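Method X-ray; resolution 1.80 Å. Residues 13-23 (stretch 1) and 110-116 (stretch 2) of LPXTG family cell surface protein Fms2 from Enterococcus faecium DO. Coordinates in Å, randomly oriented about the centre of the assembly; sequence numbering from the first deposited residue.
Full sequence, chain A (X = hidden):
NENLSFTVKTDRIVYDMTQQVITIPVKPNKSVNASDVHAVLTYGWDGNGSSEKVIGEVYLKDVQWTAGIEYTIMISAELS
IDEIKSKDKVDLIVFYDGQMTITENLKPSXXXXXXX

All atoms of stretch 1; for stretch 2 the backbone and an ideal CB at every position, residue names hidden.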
# COMPACT_ATOMS: atom_id res chain seq x y z
N ILE A 13 1.47 8.25 5.76
CA ILE A 13 0.51 7.14 5.83
C ILE A 13 -0.36 7.35 7.06
O ILE A 13 0.16 7.68 8.14
CB ILE A 13 1.22 5.77 5.90
CG1 ILE A 13 1.92 5.47 4.57
CG2 ILE A 13 0.22 4.65 6.28
CD1 ILE A 13 2.84 4.24 4.60
N VAL A 14 -1.68 7.19 6.92
CA VAL A 14 -2.59 7.35 8.05
C VAL A 14 -3.30 6.05 8.40
O VAL A 14 -3.86 5.40 7.52
CB VAL A 14 -3.64 8.45 7.78
CG1 VAL A 14 -4.62 8.57 8.96
CG2 VAL A 14 -2.95 9.80 7.52
N TYR A 15 -3.26 5.65 9.67
CA TYR A 15 -4.12 4.57 10.14
C TYR A 15 -5.28 5.24 10.88
O TYR A 15 -5.06 5.87 11.91
CB TYR A 15 -3.38 3.64 11.10
CG TYR A 15 -4.19 2.43 11.56
CD1 TYR A 15 -5.10 2.53 12.62
CD2 TYR A 15 -4.03 1.19 10.95
CE1 TYR A 15 -5.84 1.43 13.03
CE2 TYR A 15 -4.77 0.09 11.36
CZ TYR A 15 -5.66 0.21 12.40
OH TYR A 15 -6.40 -0.88 12.81
N ASP A 16 -6.49 5.11 10.35
CA ASP A 16 -7.69 5.63 10.99
C ASP A 16 -8.33 4.52 11.84
O ASP A 16 -8.84 3.54 11.32
CB ASP A 16 -8.66 6.17 9.92
CG ASP A 16 -9.89 6.86 10.49
OD1 ASP A 16 -10.51 6.33 11.43
OD2 ASP A 16 -10.25 7.96 9.98
N MSE A 17 -8.29 4.70 13.16
CA MSE A 17 -8.79 3.73 14.12
C MSE A 17 -10.32 3.62 14.09
O MSE A 17 -10.89 2.54 14.32
CB MSE A 17 -8.32 4.21 15.49
CG MSE A 17 -8.64 3.39 16.69
SE MSE A 17 -7.82 4.47 18.09
CE MSE A 17 -5.97 4.20 17.50
N THR A 18 -10.97 4.73 13.78
CA THR A 18 -12.42 4.78 13.73
C THR A 18 -12.97 3.95 12.57
O THR A 18 -13.89 3.14 12.74
CB THR A 18 -12.92 6.22 13.58
OG1 THR A 18 -12.40 7.01 14.66
CG2 THR A 18 -14.44 6.27 13.62
N GLN A 19 -12.39 4.14 11.39
CA GLN A 19 -12.89 3.43 10.23
C GLN A 19 -12.11 2.15 9.94
O GLN A 19 -12.52 1.35 9.09
CB GLN A 19 -12.89 4.33 8.99
CG GLN A 19 -13.91 5.48 9.05
CD GLN A 19 -15.34 5.04 9.41
OE1 GLN A 19 -15.74 3.89 9.18
NE2 GLN A 19 -16.11 5.96 9.98
N GLN A 20 -11.02 1.94 10.68
CA GLN A 20 -10.08 0.86 10.39
C GLN A 20 -9.70 0.92 8.92
O GLN A 20 -9.85 -0.06 8.19
CB GLN A 20 -10.65 -0.51 10.76
CG GLN A 20 -10.76 -0.75 12.26
CD GLN A 20 -11.50 -2.04 12.57
OE1 GLN A 20 -12.74 -2.06 12.64
NE2 GLN A 20 -10.76 -3.13 12.75
N VAL A 21 -9.24 2.10 8.49
CA VAL A 21 -8.80 2.29 7.11
C VAL A 21 -7.37 2.83 7.12
O VAL A 21 -7.04 3.72 7.91
CB VAL A 21 -9.75 3.26 6.36
CG1 VAL A 21 -9.16 3.66 5.01
CG2 VAL A 21 -11.12 2.61 6.17
N ILE A 22 -6.53 2.28 6.25
CA ILE A 22 -5.18 2.78 6.05
C ILE A 22 -5.11 3.53 4.73
O ILE A 22 -5.50 3.00 3.68
CB ILE A 22 -4.15 1.64 6.04
CG1 ILE A 22 -4.19 0.90 7.38
CG2 ILE A 22 -2.74 2.19 5.77
CD1 ILE A 22 -3.39 -0.40 7.43
N THR A 23 -4.64 4.77 4.80
CA THR A 23 -4.49 5.61 3.62
C THR A 23 -3.00 5.75 3.29
O THR A 23 -2.19 6.15 4.14
CB THR A 23 -5.15 6.98 3.86
OG1 THR A 23 -6.57 6.79 4.03
CG2 THR A 23 -4.91 7.90 2.69
N UNK A 110 6.19 5.06 12.06
CA UNK A 110 6.19 6.45 11.59
C UNK A 110 4.82 6.96 11.15
O UNK A 110 4.65 8.16 10.89
CB UNK A 110 7.17 6.59 10.42
N UNK A 111 3.84 6.07 11.09
CA UNK A 111 2.52 6.42 10.57
C UNK A 111 1.74 7.37 11.48
O UNK A 111 1.87 7.32 12.70
CB UNK A 111 1.70 5.15 10.35
N UNK A 112 0.95 8.24 10.86
CA UNK A 112 -0.04 9.03 11.58
C UNK A 112 -1.16 8.08 11.97
O UNK A 112 -1.63 7.30 11.13
CB UNK A 112 -0.56 10.20 10.74
N UNK A 113 -1.58 8.11 13.23
CA UNK A 113 -2.65 7.24 13.71
C UNK A 113 -3.72 8.12 14.35
O UNK A 113 -3.45 8.83 15.33
CB UNK A 113 -2.12 6.20 14.70
N UNK A 114 -4.93 8.10 13.79
CA UNK A 114 -5.99 8.99 14.27
C UNK A 114 -7.27 8.23 14.63
O UNK A 114 -7.39 7.02 14.37
CB UNK A 114 -6.30 10.05 13.21
N UNK A 115 -8.22 8.95 15.21
CA UNK A 115 -9.44 8.35 15.71
C UNK A 115 -9.34 8.19 17.22
O UNK A 115 -8.30 7.77 17.73
CB UNK A 115 -9.70 7.00 15.03
N UNK A 116 -10.40 8.54 17.94
CA UNK A 116 -10.39 8.42 19.41
C UNK A 116 -10.44 6.95 19.87
O UNK A 116 -10.76 6.08 19.05
CB UNK A 116 -11.57 9.19 20.00

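Residues 112-114 form a strand that runs parallel to strand 14-16, and the backbone register extends from Ile-13 opposite position 111 to Met-17 opposite position 115. Position 110 lies before the paired segment. Its ideal CB has nothing of stretch 1 within 5.5 Å, so stretch 1 places little restriction on it; the residue is Ser-110, whose hydroxyl is hydrogen-bonded elsewhere in the structure.

At position 111 the CA-to-CB bond points sideways, and the ideal CB is 3.7 Å from Ile-13 O. Beyond it stretch 1 offers an apolar surface made by the side chains of Ile-13 and Ile-22 and the CB of Tyr-15. A large aliphatic or aromatic side chain would suit this surface. The residue is Trp-111, with the largest area covered by the other stretch, 102 Å². Ile-13 CG2 sits over one face of the indole, 3.5 Å from the centroid of the five-membered ring of Trp-111 and 10° off its normal, a CH-pi contact. Farther along the ring system, Trp-111 CZ3 packs 4.1 Å from Ile-22 CD1.

Position 112 begins the bridged strand. Its amide donates to Ile-13 O (N to O 2.9 Å) and its carbonyl accepts from Tyr-15 N (O to N 2.7 Å); the first excludes proline, which has no amide hydrogen; the second asks nothing of the side chain. The CB lies on the same face of the sheet as Val-14, 4.0 Å from Val-14 CG2, so a beta-branched or small aliphatic residue would fit. Thr-112 is found, its CB against the valine methyl.

Position 113 points to the other face, that of Tyr-15, where the ideal CB is 4.1 Å from Tyr-15 O and 5.2 Å from Met-17 CE. Valine, isoleucine, leucine or methionine could fill the space between tyrosine ring and selenomethionine. With Val-113, CG1 reaches both, 3.7 Å from Met-17 CE and 4.2 Å from Tyr-15 CD1.

Position 114 returns to the face of Val-14 and Asp-16. The apolar methyl of Val-14 favours an aliphatic side chain, while the Asp-16 carboxylate could also receive a basic one. Val-114 takes the first course: its CG2 lies 4.0 Å from Val-14 CG1. Its backbone bonds at both ends, Val-114 N to Tyr-15 O at 2.9 Å and Met-17 N to Val-114 O at 2.8 Å, extending the ladder.

Position 115 is the most restrictive. An ideal CB would clash with Thr-18 OG1 at 2.7 Å and sit tightly, 3.2 Å, from Met-17 CB; phi/psi of 101/136 would also jam it against the preceding carbonyl. Only glycine suits, and Gly-115 lets its CA approach Thr-18 OG1 to 3.4 Å.

At position 116 CA-to-CB points away, and phi of -71° permits proline among many residues. Pro-116 places its CD 3.5 Å from Thr-18 OG1. A water O lies 2.9 Å from Thr-18 OG1 and donates to Pro-116 O (water O to carbonyl O 2.7 Å), bridging Thr-18 to the carbonyl of Pro-116 at this end of the contact.

Stretch 2 (110-116) SWTVVGP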
# COMPACT_ATOMS: atom_id res chain seq x y z
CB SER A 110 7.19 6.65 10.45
OG SER A 110 6.76 5.97 9.28
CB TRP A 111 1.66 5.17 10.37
CG TRP A 111 2.17 4.20 9.36
CD1 TRP A 111 3.28 4.34 8.58
CD2 TRP A 111 1.57 2.96 9.01
NE1 TRP A 111 3.42 3.23 7.77
CE2 TRP A 111 2.38 2.37 8.01
CE3 TRP A 111 0.45 2.27 9.45
CZ2 TRP A 111 2.08 1.14 7.45
CZ3 TRP A 111 0.15 1.05 8.88
CH2 TRP A 111 0.96 0.49 7.90
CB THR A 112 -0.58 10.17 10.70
OG1 THR A 112 0.52 10.93 10.17
CG2 THR A 112 -1.48 11.11 11.49
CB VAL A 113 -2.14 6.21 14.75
CG1 VAL A 113 -3.28 5.31 15.22
CG2 VAL A 113 -1.02 5.37 14.18
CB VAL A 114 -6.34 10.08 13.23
CG1 VAL A 114 -5.07 10.86 12.81
CG2 VAL A 114 -6.99 9.44 12.00
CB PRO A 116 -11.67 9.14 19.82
CG PRO A 116 -12.58 8.99 18.64
CD PRO A 116 -11.68 9.07 17.44
O HOH W 1 -12.75 5.75 17.20
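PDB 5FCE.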